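Local coordinates for 1,3,6,8-tetrahydroxynaphthalene synthase (Streptomyces coelicolor, PDB 1U0M), which condenses five malonyl-CoA units into a pentaketide and cyclises it to 1,3,6,8-tetrahydroxynaphthalene, a precursor of melanin, at residues V247-K259 with R283-D295. Sequence-based numbering, arbitrary orientation.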
ATOM      1  N   VAL A 247      22.356  10.492   0.901  1.00 54.15           N
ATOM      2  CA  VAL A 247      21.138  10.793   0.171  1.00 55.00           C
ATOM      3  C   VAL A 247      21.194  12.031  -0.731  1.00 56.35           C
ATOM      4  O   VAL A 247      20.812  11.962  -1.896  1.00 56.30           O
ATOM      5  CB  VAL A 247      19.934  10.905   1.131  1.00 54.19           C
ATOM      6  CG1 VAL A 247      18.686  11.323   0.361  1.00 52.39           C
ATOM      7  CG2 VAL A 247      19.693   9.559   1.801  1.00 52.48           C
ATOM      8  N   PRO A 248      21.672  13.176  -0.218  1.00 57.89           N
ATOM      9  CA  PRO A 248      21.723  14.363  -1.085  1.00 60.01           C
ATOM     10  C   PRO A 248      22.556  14.155  -2.360  1.00 60.77           C
ATOM     11  O   PRO A 248      22.115  14.484  -3.464  1.00 61.33           O
ATOM     12  CB  PRO A 248      22.307  15.432  -0.164  1.00 59.54           C
ATOM     13  CG  PRO A 248      23.219  14.635   0.716  1.00 59.35           C
ATOM     14  CD  PRO A 248      22.372  13.426   1.053  1.00 58.36           C
ATOM     15  N   ALA A 249      23.753  13.599  -2.199  1.00 61.14           N
ATOM     16  CA  ALA A 249      24.644  13.340  -3.325  1.00 63.24           C
ATOM     17  C   ALA A 249      23.971  12.533  -4.438  1.00 64.94           C
ATOM     18  O   ALA A 249      24.406  12.574  -5.592  1.00 64.74           O
ATOM     19  CB  ALA A 249      25.898  12.610  -2.841  1.00 62.34           C
ATOM     20  N   THR A 250      22.913  11.802  -4.093  1.00 66.69           N
ATOM     21  CA  THR A 250      22.194  10.982  -5.070  1.00 67.89           C
ATOM     22  C   THR A 250      21.481  11.847  -6.113  1.00 68.22           C
ATOM     23  O   THR A 250      20.917  11.337  -7.086  1.00 67.19           O
ATOM     24  CB  THR A 250      21.147  10.067  -4.382  1.00 68.36           C
ATOM     25  OG1 THR A 250      20.081  10.865  -3.854  1.00 67.34           O
ATOM     26  CG2 THR A 250      21.795   9.275  -3.247  1.00 67.79           C
ATOM     27  N   MET A 251      21.516  13.158  -5.903  1.00 68.51           N
ATOM     28  CA  MET A 251      20.885  14.094  -6.822  1.00 69.91           C
ATOM     29  C   MET A 251      21.553  14.022  -8.198  1.00 69.60           C
ATOM     30  O   MET A 251      20.906  14.223  -9.228  1.00 68.12           O
ATOM     31  CB  MET A 251      20.993  15.515  -6.273  1.00 70.88           C
ATOM     32  CG  MET A 251      19.712  16.321  -6.385  1.00 72.56           C
ATOM     33  SD  MET A 251      18.402  15.675  -5.325  1.00 74.40           S
ATOM     34  CE  MET A 251      17.422  14.756  -6.489  1.00 71.84           C
ATOM     35  N   GLU A 252      22.849  13.725  -8.205  1.00 69.51           N
ATOM     36  CA  GLU A 252      23.599  13.622  -9.451  1.00 69.54           C
ATOM     37  C   GLU A 252      23.034  12.504 -10.327  1.00 69.59           C
ATOM     38  O   GLU A 252      22.681  12.734 -11.483  1.00 71.07           O
ATOM     39  CB  GLU A 252      25.090  13.380  -9.156  1.00 69.21           C
ATOM     40  CG  GLU A 252      25.982  13.304 -10.392  1.00 68.95           C
ATOM     41  CD  GLU A 252      27.468  13.245 -10.051  1.00 70.07           C
ATOM     42  OE1 GLU A 252      27.983  14.212  -9.447  1.00 69.32           O
ATOM     43  OE2 GLU A 252      28.128  12.235 -10.390  1.00 69.56           O
ATOM     44  N   PRO A 253      22.928  11.280  -9.788  1.00 69.54           N
ATOM     45  CA  PRO A 253      22.396  10.164 -10.578  1.00 68.97           C
ATOM     46  C   PRO A 253      20.922  10.299 -10.954  1.00 68.57           C
ATOM     47  O   PRO A 253      20.464   9.679 -11.910  1.00 68.57           O
ATOM     48  CB  PRO A 253      22.642   8.957  -9.674  1.00 69.55           C
ATOM     49  CG  PRO A 253      23.848   9.364  -8.884  1.00 69.02           C
ATOM     50  CD  PRO A 253      23.506  10.783  -8.527  1.00 69.21           C
ATOM     51  N   LEU A 254      20.182  11.107 -10.204  1.00 68.67           N
ATOM     52  CA  LEU A 254      18.758  11.283 -10.463  1.00 69.85           C
ATOM     53  C   LEU A 254      18.446  12.313 -11.535  1.00 70.09           C
ATOM     54  O   LEU A 254      17.462  12.175 -12.263  1.00 70.29           O
ATOM     55  CB  LEU A 254      18.030  11.661  -9.169  1.00 70.46           C
ATOM     56  CG  LEU A 254      16.564  12.102  -9.286  1.00 71.25           C
ATOM     57  CD1 LEU A 254      15.734  11.049  -9.998  1.00 71.97           C
ATOM     58  CD2 LEU A 254      16.016  12.342  -7.903  1.00 71.29           C
ATOM     59  N   ALA A 255      19.276  13.347 -11.622  1.00 70.57           N
ATOM     60  CA  ALA A 255      19.089  14.412 -12.604  1.00 69.81           C
ATOM     61  C   ALA A 255      18.792  13.871 -14.006  1.00 69.31           C
ATOM     62  O   ALA A 255      17.812  14.277 -14.640  1.00 69.43           O
ATOM     63  CB  ALA A 255      20.321  15.310 -12.636  1.00 69.79           C
ATOM     64  N   PRO A 256      19.636  12.950 -14.509  1.00 68.46           N
ATOM     65  CA  PRO A 256      19.445  12.364 -15.841  1.00 68.22           C
ATOM     66  C   PRO A 256      18.085  11.687 -15.998  1.00 68.50           C
ATOM     67  O   PRO A 256      17.447  11.794 -17.044  1.00 68.73           O
ATOM     68  CB  PRO A 256      20.594  11.364 -15.944  1.00 67.85           C
ATOM     69  CG  PRO A 256      21.665  12.008 -15.123  1.00 68.19           C
ATOM     70  CD  PRO A 256      20.900  12.478 -13.913  1.00 68.36           C
ATOM     71  N   ALA A 257      17.653  10.983 -14.956  1.00 68.60           N
ATOM     72  CA  ALA A 257      16.372  10.293 -14.980  1.00 68.66           C
ATOM     73  C   ALA A 257      15.260  11.309 -15.186  1.00 69.02           C
ATOM     74  O   ALA A 257      14.209  10.995 -15.744  1.00 68.75           O
ATOM     75  CB  ALA A 257      16.157   9.539 -13.673  1.00 68.68           C
ATOM     76  N   LEU A 258      15.498  12.530 -14.724  1.00 69.43           N
ATOM     77  CA  LEU A 258      14.519  13.595 -14.875  1.00 70.79           C
ATOM     78  C   LEU A 258      14.535  14.094 -16.314  1.00 72.12           C
ATOM     79  O   LEU A 258      13.495  14.420 -16.881  1.00 72.35           O
ATOM     80  CB  LEU A 258      14.842  14.742 -13.918  1.00 70.00           C
ATOM     81  CG  LEU A 258      14.485  14.490 -12.453  1.00 68.96           C
ATOM     82  CD1 LEU A 258      15.059  15.587 -11.578  1.00 68.46           C
ATOM     83  CD2 LEU A 258      12.975  14.427 -12.315  1.00 69.12           C
ATOM     84  N   LYS A 259      15.723  14.145 -16.905  1.00 73.22           N
ATOM     85  CA  LYS A 259      15.866  14.596 -18.280  1.00 74.29           C
ATOM     86  C   LYS A 259      15.396  13.514 -19.241  1.00 75.32           C
ATOM     87  O   LYS A 259      14.641  13.793 -20.170  1.00 76.12           O
ATOM     88  CB  LYS A 259      17.322  14.968 -18.557  1.00 73.58           C
ATOM     89  CG  LYS A 259      17.794  16.145 -17.718  1.00 73.60           C
ATOM     90  CD  LYS A 259      19.294  16.350 -17.793  1.00 73.66           C
ATOM     91  CE  LYS A 259      19.728  17.464 -16.848  1.00 74.68           C
ATOM     92  NZ  LYS A 259      21.209  17.590 -16.728  1.00 74.30           N
ATOM     93  N   ARG A 283      18.784  21.310   1.230  1.00 85.55           N
ATOM     94  CA  ARG A 283      20.079  20.779   0.832  1.00 86.47           C
ATOM     95  C   ARG A 283      19.880  19.920  -0.407  1.00 86.33           C
ATOM     96  O   ARG A 283      20.431  20.204  -1.471  1.00 86.67           O
ATOM     97  CB  ARG A 283      20.708  19.945   1.964  1.00 87.56           C
ATOM     98  CG  ARG A 283      19.945  18.679   2.372  1.00 89.04           C
ATOM     99  CD  ARG A 283      18.777  18.970   3.309  1.00 89.97           C
ATOM    100  NE  ARG A 283      19.222  19.496   4.599  1.00 90.86           N
ATOM    101  CZ  ARG A 283      20.029  18.850   5.436  1.00 91.77           C
ATOM    102  NH1 ARG A 283      20.488  17.644   5.129  1.00 91.98           N
ATOM    103  NH2 ARG A 283      20.382  19.414   6.586  1.00 91.82           N
ATOM    104  N   ILE A 284      19.067  18.881  -0.261  1.00 86.18           N
ATOM    105  CA  ILE A 284      18.768  17.959  -1.343  1.00 85.92           C
ATOM    106  C   ILE A 284      18.063  18.675  -2.491  1.00 86.06           C
ATOM    107  O   ILE A 284      18.223  18.310  -3.655  1.00 86.03           O
ATOM    108  CB  ILE A 284      17.875  16.809  -0.836  1.00 85.81           C
ATOM    109  CG1 ILE A 284      18.607  16.034   0.260  1.00 85.40           C
ATOM    110  CG2 ILE A 284      17.499  15.890  -1.983  1.00 85.39           C
ATOM    111  CD1 ILE A 284      17.770  14.951   0.906  1.00 85.61           C
ATOM    112  N   LEU A 285      17.290  19.701  -2.160  1.00 86.28           N
ATOM    113  CA  LEU A 285      16.562  20.451  -3.173  1.00 87.07           C
ATOM    114  C   LEU A 285      17.504  21.309  -4.007  1.00 88.10           C
ATOM    115  O   LEU A 285      17.260  21.538  -5.191  1.00 88.27           O
ATOM    116  CB  LEU A 285      15.502  21.334  -2.517  1.00 86.85           C
ATOM    117  CG  LEU A 285      14.414  21.888  -3.440  1.00 86.40           C
ATOM    118  CD1 LEU A 285      13.595  20.740  -4.004  1.00 86.24           C
ATOM    119  CD2 LEU A 285      13.519  22.838  -2.664  1.00 86.83           C
ATOM    120  N   ASP A 286      18.583  21.782  -3.388  1.00 89.40           N
ATOM    121  CA  ASP A 286      19.556  22.618  -4.083  1.00 90.62           C
ATOM    122  C   ASP A 286      20.499  21.834  -4.982  1.00 90.91           C
ATOM    123  O   ASP A 286      21.090  22.392  -5.908  1.00 91.03           O
ATOM    124  CB  ASP A 286      20.367  23.441  -3.086  1.00 91.53           C
ATOM    125  CG  ASP A 286      19.668  24.723  -2.697  1.00 92.74           C
ATOM    126  OD1 ASP A 286      19.233  25.454  -3.611  1.00 92.95           O
ATOM    127  OD2 ASP A 286      19.553  25.005  -1.486  1.00 94.61           O
ATOM    128  N   ASP A 287      20.655  20.545  -4.700  1.00 91.13           N
ATOM    129  CA  ASP A 287      21.505  19.696  -5.522  1.00 90.89           C
ATOM    130  C   ASP A 287      20.721  19.422  -6.800  1.00 90.55           C
ATOM    131  O   ASP A 287      21.288  19.068  -7.832  1.00 91.05           O
ATOM    132  CB  ASP A 287      21.806  18.379  -4.799  1.00 91.55           C
ATOM    133  CG  ASP A 287      22.796  18.547  -3.659  1.00 92.31           C
ATOM    134  OD1 ASP A 287      22.636  19.493  -2.858  1.00 92.86           O
ATOM    135  OD2 ASP A 287      23.733  17.724  -3.561  1.00 91.56           O
ATOM    136  N   LEU A 288      19.407  19.603  -6.717  1.00 89.46           N
ATOM    137  CA  LEU A 288      18.531  19.385  -7.856  1.00 88.79           C
ATOM    138  C   LEU A 288      18.505  20.646  -8.719  1.00 88.80           C
ATOM    139  O   LEU A 288      18.231  20.583  -9.915  1.00 89.44           O
ATOM    140  CB  LEU A 288      17.120  19.039  -7.367  1.00 87.69           C
ATOM    141  CG  LEU A 288      16.170  18.303  -8.317  1.00 86.66           C
ATOM    142  CD1 LEU A 288      15.693  19.228  -9.409  1.00 86.57           C
ATOM    143  CD2 LEU A 288      16.877  17.098  -8.907  1.00 86.51           C
ATOM    144  N   SER A 289      18.799  21.790  -8.108  1.00 88.41           N
ATOM    145  CA  SER A 289      18.813  23.062  -8.825  1.00 88.04           C
ATOM    146  C   SER A 289      20.177  23.303  -9.462  1.00 88.35           C
ATOM    147  O   SER A 289      20.449  24.388  -9.980  1.00 88.38           O
ATOM    148  CB  SER A 289      18.494  24.214  -7.872  1.00 87.97           C
ATOM    149  OG  SER A 289      19.445  24.288  -6.825  1.00 87.18           O
ATOM    150  N   THR A 290      21.034  22.288  -9.417  1.00 88.20           N
ATOM    151  CA  THR A 290      22.376  22.386  -9.990  1.00 88.23           C
ATOM    152  C   THR A 290      22.612  21.250 -10.983  1.00 88.54           C
ATOM    153  O   THR A 290      22.858  21.494 -12.162  1.00 89.10           O
ATOM    154  CB  THR A 290      23.467  22.335  -8.889  1.00 87.70           C
ATOM    155  OG1 THR A 290      23.272  21.172  -8.075  1.00 87.95           O
ATOM    156  CG2 THR A 290      23.411  23.580  -8.014  1.00 87.33           C
ATOM    157  N   PHE A 291      22.540  20.012 -10.501  1.00 88.18           N
ATOM    158  CA  PHE A 291      22.747  18.845 -11.349  1.00 88.59           C
ATOM    159  C   PHE A 291      21.789  18.845 -12.538  1.00 88.88           C
ATOM    160  O   PHE A 291      22.136  18.361 -13.614  1.00 89.43           O
ATOM    161  CB  PHE A 291      22.573  17.558 -10.528  1.00 88.64           C
ATOM    162  CG  PHE A 291      23.749  17.240  -9.634  1.00 89.58           C
ATOM    163  CD1 PHE A 291      25.004  17.012 -10.182  1.00 89.76           C
ATOM    164  CD2 PHE A 291      23.599  17.169  -8.254  1.00 89.75           C
ATOM    165  CE1 PHE A 291      26.103  16.714  -9.365  1.00 89.80           C
ATOM    166  CE2 PHE A 291      24.691  16.871  -7.425  1.00 89.81           C
ATOM    167  CZ  PHE A 291      25.946  16.642  -7.984  1.00 89.92           C
ATOM    168  N   LEU A 292      20.591  19.398 -12.336  1.00 89.36           N
ATOM    169  CA  LEU A 292      19.578  19.463 -13.386  1.00 90.12           C
ATOM    170  C   LEU A 292      19.845  20.724 -14.189  1.00 91.57           C
ATOM    171  O   LEU A 292      19.826  20.700 -15.417  1.00 92.23           O
ATOM    172  CB  LEU A 292      18.154  19.513 -12.807  1.00 88.84           C
ATOM    173  CG  LEU A 292      17.082  19.038 -13.788  1.00 87.02           C
ATOM    174  CD1 LEU A 292      17.029  17.521 -13.755  1.00 86.92           C
ATOM    175  CD2 LEU A 292      15.736  19.602 -13.421  1.00 85.93           C
ATOM    176  N   GLU A 293      20.084  21.826 -13.483  1.00 92.65           N
ATOM    177  CA  GLU A 293      20.402  23.103 -14.114  1.00 93.97           C
ATOM    178  C   GLU A 293      19.213  23.959 -14.491  1.00 93.87           C
ATOM    179  O   GLU A 293      19.128  24.476 -15.596  1.00 94.25           O
ATOM    180  CB  GLU A 293      21.275  22.871 -15.356  1.00 95.74           C
ATOM    181  CG  GLU A 293      22.435  21.910 -15.126  1.00 98.06           C
ATOM    182  CD  GLU A 293      23.110  21.489 -16.401  1.00 99.25           C
ATOM    183  OE1 GLU A 293      22.408  21.261 -17.405  1.00 99.51           O
ATOM    184  OE2 GLU A 293      24.349  21.362 -16.402  1.00100.07           O
ATOM    185  N   VAL A 294      18.295  24.098 -13.549  1.00 93.71           N
ATOM    186  CA  VAL A 294      17.137  24.935 -13.747  1.00 93.53           C
ATOM    187  C   VAL A 294      17.616  26.231 -13.117  1.00 93.10           C
ATOM    188  O   VAL A 294      18.455  26.949 -13.675  1.00 94.25           O
ATOM    189  CB  VAL A 294      15.894  24.372 -13.024  1.00 93.77           C
ATOM    190  CG1 VAL A 294      14.786  25.409 -12.972  1.00 93.61           C
ATOM    191  CG2 VAL A 294      15.418  23.150 -13.746  1.00 94.16           C
ATOM    192  N   ASP A 295      17.124  26.502 -11.924  1.00 91.92           N
ATOM    193  CA  ASP A 295      17.493  27.700 -11.202  1.00 90.19           C
ATOM    194  C   ASP A 295      17.091  27.402  -9.775  1.00 88.37           C
ATOM    195  O   ASP A 295      16.151  26.615  -9.538  1.00 88.74           O
ATOM    196  CB  ASP A 295      16.775  28.943 -11.798  1.00 91.86           C
ATOM    197  CG  ASP A 295      15.266  28.908 -11.667  1.00 93.79           C
ATOM    198  OD1 ASP A 295      14.784  28.845 -10.527  1.00 95.69           O
ATOM    199  OD2 ASP A 295      14.544  28.961 -12.689  1.00 94.59           O
TER
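M251 fits as a knob into the hole formed by I284, D287, L288 and F291. CB lies 3.3 Å from CB of D287 and also meets CD2 of the F291 ring. CG runs over the backbone between D287 and L288, 3.3 Å from N of L288. The bend at chi2 (67°) carries SD back toward I284, where it comes 3.1 Å from the carbonyl O and also meets CG2, the two side chains crossing at about a right angle. A second bend, at chi3, turns CE to CD2 of L288 at 3.4 Å, tighter than usual for two carbons. The F291 ring lies under E252, whose CB stands over one face, 3.6 Å from the centroid and 16° off the ring normal, a CH-pi contact. With CG of E252 anti to its N, the chain continues across the ring and brings OE1, still above the ring plane, near CE1 and CZ, the carboxylate tilted steeply to the ring. A serine in place of F291 would probably leave CB of E252 without its aromatic face and open a gap beside CB of M251. Farther along, CD1 of L258 meets CD2 of L288 tip to tip and packs against CD1 of L292, while the extended K259 makes a weak hydrogen bond from NZ to O of F291 (3.3 Å) and a long salt bridge to E293. At the other end, I284 packs on V247 and P248, its side chain about 8 Å from that of C146, the probable catalytic cysteine. The axes of 251-259 and 283-291 approach to 9.0 Å at a crossing angle of -55°; the contact joins two helices beside the C-terminal half of the central sheet, an arrangement belonging to the layered alpha-beta-alpha-beta-alpha thiolase fold.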